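Local coordinates for nonaheme cytochrome C (Desulfovibrio desulfuricans, PDB 1DUW), which carries nine covalently bound heme c groups and transfers electrons, probably in partnership with a hydrogenase and the membrane complex of the hmc operon, at residues 18-23 with 63-68; 172-177 with 196-201. All blocks are in the same frame, centred on the assembly; numbering follows the deposited sequence.

Overall arrangement
Contacts 1 and 2 lie on opposite sides of the chain's centre, with about 33 Å between their nearest atoms; 18-23 and 63-68 fall in one class III cytochrome c family region and 196-201 in another. Both are partly buried and of similar size, 309 and 316 Å²; contact 1 includes one axial heme ligand, H63, and contact 2 two, H197 and H200. In contact 1 two irregular loops meet through one backbone bond and a glutamate carboxylate gripped by the facing loop. Contact 2 sets a 3-10 turn in 172-177 against the start of helix 197-208, and there an arginine guanidinium donates to two backbone carbonyls. The acceptor is therefore mainly a side chain in one and main chain in the other.

Contact 1: residues 18-23 with 63-68; sequences PVSAKP and HTTEGK. With HEC (heme c), chain B.
E66 reaches across to residues 20-22, while T65 and V19 join the two loops through their backbones. The N-H of T65 gives V19 O a 3.0 Å bond with an N-H...O angle of 162°. The E66 chain bends at chi2 (88°), which carries CD toward the facing loop. There A21 N donates to OE1 at 2.9 Å, on the syn side of the carboxylate but 33° out of its plane. The other oxygen, OE2, faces S20 OG and K22 NZ, the latter in a 3.0 Å salt bridge. The modelled place of OE2 is less certain, so the very short approach of S20 OG and the detail of the salt bridge are doubtful; the A21 bond to OE1 does not depend on it. S20 OG also accepts from K22 N at 2.8 Å, closing an ST turn within the segment that faces E66. Apolar contact is slight, with V19 CG1 4.1 Å from T64 CG2. Next to T64, H63 NE2 binds the heme iron opposite H52, and H63 ND1 is satisfied by V74 O. The A21 amide on OE1 and the nearby K22 ammonium would favour an ionised E66, joining the 18-23 loop to the chain just beyond an axial histidine.

Contact 2: residues 172-177 with 196-201; sequences LTAMQG and THRRHM. With HEC (heme c), chain J.
A174 and R198 bring the two backbones closest, their CA atoms 5.3 Å apart. Residues 174-176 form a short 3-10 turn, in which G177 N bonds back to A174 O; the facing residues 197-201 are the first turn of helix 197-208, with H200 N bonded to T196 O and M201 N to H197 O. R198 makes both direct hydrogen bonds across the contact and has the largest share of the buried area. CG stands anti to the backbone N (chi1 -176°), and the later bend at chi3 takes NE toward the turn. NE donates to A174 O at 3.0 Å from above the carbonyl plane, 41° out of it, on the opposite face from G177 N. NH2 donates to G177 O, also at 3.0 Å, nearly in line with the C=O bond (164°). The two carbonyls thus lie at the guanidinium edge, while M175 CE rests 3.5 Å above one face, displaced toward the rim. Elsewhere A174 CB packs on M201 CG at 3.7 Å. A water donates a hydrogen bond to A174 O and accepts one from H197 ND1, so this carbonyl links the turn to a heme ligand. H197 and H200 coordinate two different hemes, opposite H229 and H271; H200 NE2 lies 2.2 Å from its iron, and H200 ND1 donates to T196 O. R199 holds propionate O2D through NH1 at 2.9 Å. One helical turn supplying axial histidines to two hemes is characteristic of the closely packed, bis-histidine class III cytochrome c fold, here bordered by the 172-177 turn.

Contact 1: residues 18-23 with 63-68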
loop_
_atom_site.group_PDB
_atom_site.type_symbol
_atom_site.label_atom_id
_atom_site.label_comp_id
_atom_site.label_asym_id
_atom_site.label_seq_id
_atom_site.Cartn_x
_atom_site.Cartn_y
_atom_site.Cartn_z
ATOM N N PRO A 18 -5.310 -1.572 21.158
ATOM C CA PRO A 18 -6.402 -0.611 21.128
ATOM C C PRO A 18 -6.696 -0.023 22.509
ATOM O O PRO A 18 -7.676 -0.424 23.160
ATOM C CB PRO A 18 -7.607 -1.447 20.650
ATOM C CG PRO A 18 -7.283 -2.844 21.067
ATOM C CD PRO A 18 -5.769 -2.967 21.093
ATOM N N VAL A 19 -5.857 0.923 22.911
ATOM C CA VAL A 19 -5.987 1.609 24.195
ATOM C C VAL A 19 -7.273 2.429 24.215
ATOM O O VAL A 19 -7.412 3.413 23.483
ATOM C CB VAL A 19 -4.759 2.494 24.481
ATOM C CG1 VAL A 19 -4.897 3.246 25.794
ATOM C CG2 VAL A 19 -3.498 1.636 24.489
ATOM N N SER A 20 -8.225 1.999 25.051
ATOM C CA SER A 20 -9.529 2.616 25.161
ATOM C C SER A 20 -9.946 2.973 26.581
ATOM O O SER A 20 -9.449 2.357 27.521
ATOM C CB SER A 20 -10.591 1.637 24.611
ATOM O OG SER A 20 -11.904 2.141 24.839
ATOM N N ALA A 21 -10.854 3.934 26.705
ATOM C CA ALA A 21 -11.387 4.356 28.001
ATOM C C ALA A 21 -12.615 3.499 28.326
ATOM O O ALA A 21 -13.139 3.448 29.433
ATOM C CB ALA A 21 -11.693 5.839 27.995
ATOM N N LYS A 22 -13.066 2.793 27.292
ATOM C CA LYS A 22 -14.190 1.883 27.380
ATOM C C LYS A 22 -13.663 0.486 27.703
ATOM O O LYS A 22 -12.918 -0.040 26.860
ATOM C CB LYS A 22 -14.971 1.821 26.071
ATOM C CG LYS A 22 -15.541 3.115 25.529
ATOM C CD LYS A 22 -16.684 2.856 24.566
ATOM C CE LYS A 22 -16.236 2.456 23.176
ATOM N NZ LYS A 22 -15.455 3.517 22.482
ATOM N N PRO A 23 -13.991 -0.136 28.829
ATOM C CA PRO A 23 -13.473 -1.499 29.061
ATOM C C PRO A 23 -13.965 -2.406 27.921
ATOM O O PRO A 23 -15.069 -2.219 27.395
ATOM C CB PRO A 23 -14.035 -1.903 30.410
ATOM C CG PRO A 23 -14.510 -0.642 31.047
ATOM C CD PRO A 23 -14.831 0.325 29.944
ATOM N N HIS A 63 -3.491 9.517 21.928
ATOM C CA HIS A 63 -4.491 9.063 20.974
ATOM C C HIS A 63 -5.171 7.773 21.400
ATOM O O HIS A 63 -4.760 6.662 21.056
ATOM C CB HIS A 63 -3.844 8.851 19.595
ATOM C CG HIS A 63 -3.315 10.132 19.030
ATOM N ND1 HIS A 63 -4.123 11.200 18.710
ATOM C CD2 HIS A 63 -2.042 10.511 18.741
ATOM C CE1 HIS A 63 -3.402 12.195 18.237
ATOM N NE2 HIS A 63 -2.155 11.778 18.255
ATOM N N THR A 64 -6.243 7.922 22.176
ATOM C CA THR A 64 -6.965 6.720 22.608
ATOM C C THR A 64 -8.074 6.485 21.594
ATOM O O THR A 64 -8.355 7.396 20.807
ATOM C CB THR A 64 -7.482 6.915 24.037
ATOM O OG1 THR A 64 -8.172 8.166 24.080
ATOM C CG2 THR A 64 -6.313 7.027 25.006
ATOM N N THR A 65 -8.702 5.307 21.571
ATOM C CA THR A 65 -9.747 5.082 20.577
ATOM C C THR A 65 -10.842 6.146 20.615
ATOM O O THR A 65 -11.374 6.498 19.561
ATOM C CB THR A 65 -10.439 3.708 20.727
ATOM O OG1 THR A 65 -11.048 3.603 22.023
ATOM C CG2 THR A 65 -9.442 2.565 20.605
ATOM N N GLU A 66 -11.171 6.645 21.797
ATOM C CA GLU A 66 -12.225 7.642 21.925
ATOM C C GLU A 66 -11.791 9.072 21.646
ATOM O O GLU A 66 -12.588 9.901 21.205
ATOM C CB GLU A 66 -12.772 7.625 23.363
ATOM C CG GLU A 66 -13.575 6.374 23.688
ATOM C CD GLU A 66 -12.657 5.279 24.207
ATOM O OE1 GLU A 66 -11.479 5.625 24.474
ATOM O OE2 GLU A 66 -13.133 4.133 24.334
ATOM N N GLY A 67 -10.516 9.315 21.940
ATOM C CA GLY A 67 -9.875 10.607 21.794
ATOM C C GLY A 67 -9.923 11.345 23.121
ATOM O O GLY A 67 -10.813 11.101 23.951
ATOM N N LYS A 68 -8.981 12.260 23.345
ATOM C CA LYS A 68 -9.020 13.012 24.602
ATOM C C LYS A 68 -8.197 14.289 24.457
ATOM O O LYS A 68 -7.561 14.494 23.424
ATOM C CB LYS A 68 -8.548 12.180 25.782
ATOM C CG LYS A 68 -7.049 11.922 25.837
ATOM C CD LYS A 68 -6.759 10.957 26.981
ATOM C CE LYS A 68 -5.352 10.402 26.877
ATOM N NZ LYS A 68 -5.033 9.501 28.016
HETATM FE FE HEC B . -0.357 12.843 17.543
HETATM C CHA HEC B . -2.475 15.048 15.923
HETATM C CHB HEC B . -0.149 10.925 14.725
HETATM C CHC HEC B . 1.675 10.626 19.220
HETATM C CHD HEC B . -0.648 14.738 20.438
HETATM N NA HEC B . -1.163 12.965 15.701
HETATM C C1A HEC B . -1.987 13.955 15.241
HETATM C C2A HEC B . -2.285 13.659 13.862
HETATM C C3A HEC B . -1.630 12.496 13.534
HETATM C C4A HEC B . -0.920 12.056 14.703
HETATM C CMA HEC B . -1.715 11.676 12.271
HETATM C CAA HEC B . -2.894 14.681 12.898
HETATM C CBA HEC B . -4.374 14.439 12.673
HETATM C CGA HEC B . -4.969 15.337 11.617
HETATM O O1A HEC B . -4.449 16.439 11.343
HETATM O O2A HEC B . -6.136 15.039 11.263
HETATM N NB HEC B . 0.569 11.116 17.072
HETATM C C1B HEC B . 0.530 10.519 15.843
HETATM C C2B HEC B . 1.341 9.327 15.889
HETATM C C3B HEC B . 1.862 9.228 17.154
HETATM C C4B HEC B . 1.369 10.374 17.899
HETATM C CMB HEC B . 1.393 8.304 14.781
HETATM C CAB HEC B . 2.875 8.240 17.682
HETATM C CBB HEC B . 4.085 7.982 16.790
HETATM N NC HEC B . 0.350 12.711 19.435
HETATM C C1C HEC B . 1.181 11.720 19.882
HETATM C C2C HEC B . 1.480 12.009 21.272
HETATM C C3C HEC B . 0.822 13.155 21.618
HETATM C C4C HEC B . 0.037 13.546 20.466
HETATM C CMC HEC B . 2.442 11.210 22.099
HETATM C CAC HEC B . 0.521 13.677 23.005
HETATM C CBC HEC B . 1.726 14.231 23.748
HETATM N ND HEC B . -1.357 14.530 18.068
HETATM C C1D HEC B . -1.290 15.131 19.292
HETATM C C2D HEC B . -1.951 16.411 19.192
HETATM C C3D HEC B . -2.456 16.501 17.926
HETATM C C4D HEC B . -1.971 15.365 17.170
HETATM C CMD HEC B . -2.133 17.332 20.374
HETATM C CAD HEC B . -2.969 17.755 17.226
HETATM C CBD HEC B . -1.853 18.750 16.918
HETATM C CGD HEC B . -2.255 19.720 15.817
HETATM O O1D HEC B . -3.462 19.707 15.484
HETATM O O2D HEC B . -1.362 20.029 14.989
#

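Contact 2: residues 172-177 with 196-201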
loop_
_atom_site.group_PDB
_atom_site.type_symbol
_atom_site.label_atom_id
_atom_site.label_comp_id
_atom_site.label_asym_id
_atom_site.label_seq_id
_atom_site.Cartn_x
_atom_site.Cartn_y
_atom_site.Cartn_z
ATOM N N LEU A 172 3.265 -13.834 -9.030
ATOM C CA LEU A 172 3.324 -14.462 -10.338
ATOM C C LEU A 172 4.588 -13.918 -11.016
ATOM O O LEU A 172 4.821 -12.710 -10.914
ATOM C CB LEU A 172 2.140 -14.118 -11.219
ATOM C CG LEU A 172 0.761 -14.725 -11.051
ATOM C CD1 LEU A 172 0.052 -14.798 -12.398
ATOM C CD2 LEU A 172 0.815 -16.117 -10.429
ATOM N N THR A 173 5.355 -14.764 -11.683
ATOM C CA THR A 173 6.518 -14.264 -12.398
ATOM C C THR A 173 6.039 -13.611 -13.696
ATOM O O THR A 173 4.923 -13.895 -14.155
ATOM C CB THR A 173 7.494 -15.381 -12.793
ATOM O OG1 THR A 173 6.942 -16.083 -13.920
ATOM C CG2 THR A 173 7.653 -16.394 -11.674
ATOM N N ALA A 174 6.885 -12.780 -14.311
ATOM C CA ALA A 174 6.491 -12.167 -15.589
ATOM C C ALA A 174 6.362 -13.266 -16.653
ATOM O O ALA A 174 5.666 -13.103 -17.664
ATOM C CB ALA A 174 7.444 -11.059 -15.983
ATOM N N MET A 175 7.013 -14.411 -16.408
ATOM C CA MET A 175 6.923 -15.574 -17.287
ATOM C C MET A 175 5.546 -16.212 -17.101
ATOM O O MET A 175 5.057 -17.051 -17.856
ATOM C CB MET A 175 8.009 -16.601 -17.009
ATOM C CG MET A 175 9.418 -16.191 -17.394
ATOM S SD MET A 175 9.719 -16.051 -19.164
ATOM C CE MET A 175 8.815 -17.465 -19.789
ATOM N N GLN A 176 4.856 -15.779 -16.039
ATOM C CA GLN A 176 3.519 -16.336 -15.835
ATOM C C GLN A 176 2.464 -15.511 -16.551
ATOM O O GLN A 176 1.283 -15.854 -16.558
ATOM C CB GLN A 176 3.244 -16.483 -14.332
ATOM C CG GLN A 176 3.467 -17.939 -13.941
ATOM C CD GLN A 176 3.634 -18.152 -12.454
ATOM O OE1 GLN A 176 3.039 -19.091 -11.921
ATOM N NE2 GLN A 176 4.436 -17.294 -11.839
ATOM N N GLY A 177 2.880 -14.420 -17.196
ATOM C CA GLY A 177 1.910 -13.636 -17.960
ATOM C C GLY A 177 2.296 -13.795 -19.427
ATOM O O GLY A 177 3.336 -14.392 -19.708
ATOM N N THR A 196 4.859 -4.975 -25.038
ATOM C CA THR A 196 5.909 -5.779 -24.424
ATOM C C THR A 196 5.502 -6.114 -22.990
ATOM O O THR A 196 6.103 -5.710 -21.997
ATOM C CB THR A 196 7.301 -5.111 -24.391
ATOM O OG1 THR A 196 7.243 -3.813 -23.791
ATOM C CG2 THR A 196 7.810 -4.935 -25.823
ATOM N N HIS A 197 4.425 -6.888 -22.930
ATOM C CA HIS A 197 3.798 -7.327 -21.701
ATOM C C HIS A 197 4.775 -7.926 -20.711
ATOM O O HIS A 197 4.891 -7.478 -19.569
ATOM C CB HIS A 197 2.719 -8.353 -22.073
ATOM C CG HIS A 197 1.749 -8.620 -20.970
ATOM N ND1 HIS A 197 2.144 -9.168 -19.775
ATOM C CD2 HIS A 197 0.402 -8.436 -20.895
ATOM C CE1 HIS A 197 1.093 -9.304 -18.983
ATOM N NE2 HIS A 197 0.051 -8.869 -19.657
ATOM N N ARG A 198 5.506 -8.957 -21.124
ATOM C CA ARG A 198 6.439 -9.555 -20.168
ATOM C C ARG A 198 7.603 -8.644 -19.810
ATOM O O ARG A 198 8.012 -8.599 -18.644
ATOM C CB ARG A 198 6.961 -10.878 -20.743
ATOM C CG ARG A 198 7.859 -11.646 -19.791
ATOM C CD ARG A 198 8.110 -13.048 -20.323
ATOM N NE ARG A 198 6.898 -13.877 -20.286
ATOM C CZ ARG A 198 6.730 -14.861 -21.170
ATOM N NH1 ARG A 198 7.670 -15.081 -22.085
ATOM N NH2 ARG A 198 5.646 -15.618 -21.144
ATOM N N ARG A 199 8.147 -7.922 -20.796
ATOM C CA ARG A 199 9.274 -7.039 -20.451
ATOM C C ARG A 199 8.792 -5.988 -19.470
ATOM O O ARG A 199 9.463 -5.626 -18.506
ATOM C CB ARG A 199 9.886 -6.373 -21.680
ATOM C CG ARG A 199 11.195 -5.637 -21.396
ATOM C CD ARG A 199 11.421 -4.473 -22.333
ATOM N NE ARG A 199 10.470 -3.369 -22.161
ATOM C CZ ARG A 199 10.484 -2.582 -21.087
ATOM N NH1 ARG A 199 11.391 -2.812 -20.143
ATOM N NH2 ARG A 199 9.614 -1.595 -20.961
ATOM N N HIS A 200 7.586 -5.455 -19.703
ATOM C CA HIS A 200 7.098 -4.445 -18.772
ATOM C C HIS A 200 7.018 -4.949 -17.342
ATOM O O HIS A 200 7.513 -4.352 -16.396
ATOM C CB HIS A 200 5.674 -4.030 -19.159
ATOM C CG HIS A 200 5.631 -2.869 -20.088
ATOM N ND1 HIS A 200 6.001 -2.951 -21.415
ATOM C CD2 HIS A 200 5.241 -1.592 -19.854
ATOM C CE1 HIS A 200 5.852 -1.777 -21.981
ATOM N NE2 HIS A 200 5.402 -0.982 -21.055
ATOM N N MET A 201 6.348 -6.086 -17.185
ATOM C CA MET A 201 6.178 -6.653 -15.857
ATOM C C MET A 201 7.503 -6.936 -15.159
ATOM O O MET A 201 7.686 -6.741 -13.951
ATOM C CB MET A 201 5.393 -7.964 -16.013
ATOM C CG MET A 201 5.013 -8.614 -14.688
ATOM S SD MET A 201 3.457 -7.919 -14.065
ATOM C CE MET A 201 4.149 -6.757 -12.883
HETATM FE FE HEC J . 4.958 1.194 -20.956
HETATM C CHA HEC J . 8.254 1.654 -21.855
HETATM C CHB HEC J . 4.071 0.901 -24.316
HETATM C CHC HEC J . 1.666 0.585 -20.057
HETATM C CHD HEC J . 5.835 1.339 -17.619
HETATM N NA HEC J . 5.950 1.246 -22.718
HETATM C C1A HEC J . 7.300 1.470 -22.835
HETATM C C2A HEC J . 7.608 1.479 -24.252
HETATM C C3A HEC J . 6.448 1.280 -24.943
HETATM C C4A HEC J . 5.391 1.128 -23.970
HETATM C CMA HEC J . 6.275 1.351 -26.451
HETATM C CAA HEC J . 9.051 1.319 -24.771
HETATM C CBA HEC J . 9.664 -0.029 -24.413
HETATM C CGA HEC J . 8.773 -1.238 -24.569
HETATM O O1A HEC J . 8.116 -1.409 -25.617
HETATM O O2A HEC J . 8.808 -2.133 -23.687
HETATM N NB HEC J . 3.248 0.812 -21.967
HETATM C C1B HEC J . 3.114 0.760 -23.331
HETATM C C2B HEC J . 1.714 0.518 -23.627
HETATM C C3B HEC J . 1.051 0.434 -22.441
HETATM C C4B HEC J . 2.021 0.622 -21.384
HETATM C CMB HEC J . 1.180 0.361 -25.029
HETATM C CAB HEC J . -0.378 0.048 -22.101
HETATM C CBB HEC J . -0.899 -1.146 -22.892
HETATM N NC HEC J . 3.974 0.994 -19.205
HETATM C C1C HEC J . 2.622 0.771 -19.084
HETATM C C2C HEC J . 2.299 0.749 -17.674
HETATM C C3C HEC J . 3.458 0.956 -16.975
HETATM C C4C HEC J . 4.536 1.011 -17.953
HETATM C CMC HEC J . 0.842 0.718 -17.249
HETATM C CAC HEC J . 3.708 1.102 -15.491
HETATM C CBC HEC J . 2.709 0.410 -14.562
HETATM N ND HEC J . 6.693 1.430 -19.957
HETATM C C1D HEC J . 6.806 1.452 -18.591
HETATM C C2D HEC J . 8.206 1.652 -18.273
HETATM C C3D HEC J . 8.833 1.976 -19.446
HETATM C C4D HEC J . 7.911 1.724 -20.525
HETATM C CMD HEC J . 8.635 1.901 -16.845
HETATM C CAD HEC J . 10.224 2.574 -19.635
HETATM C CBD HEC J . 11.321 1.520 -19.773
HETATM C CGD HEC J . 11.515 0.733 -18.496
HETATM O O1D HEC J . 12.108 1.259 -17.528
HETATM O O2D HEC J . 11.108 -0.450 -18.466
HETATM O O HOH W 1 3.885 -11.176 -18.719
#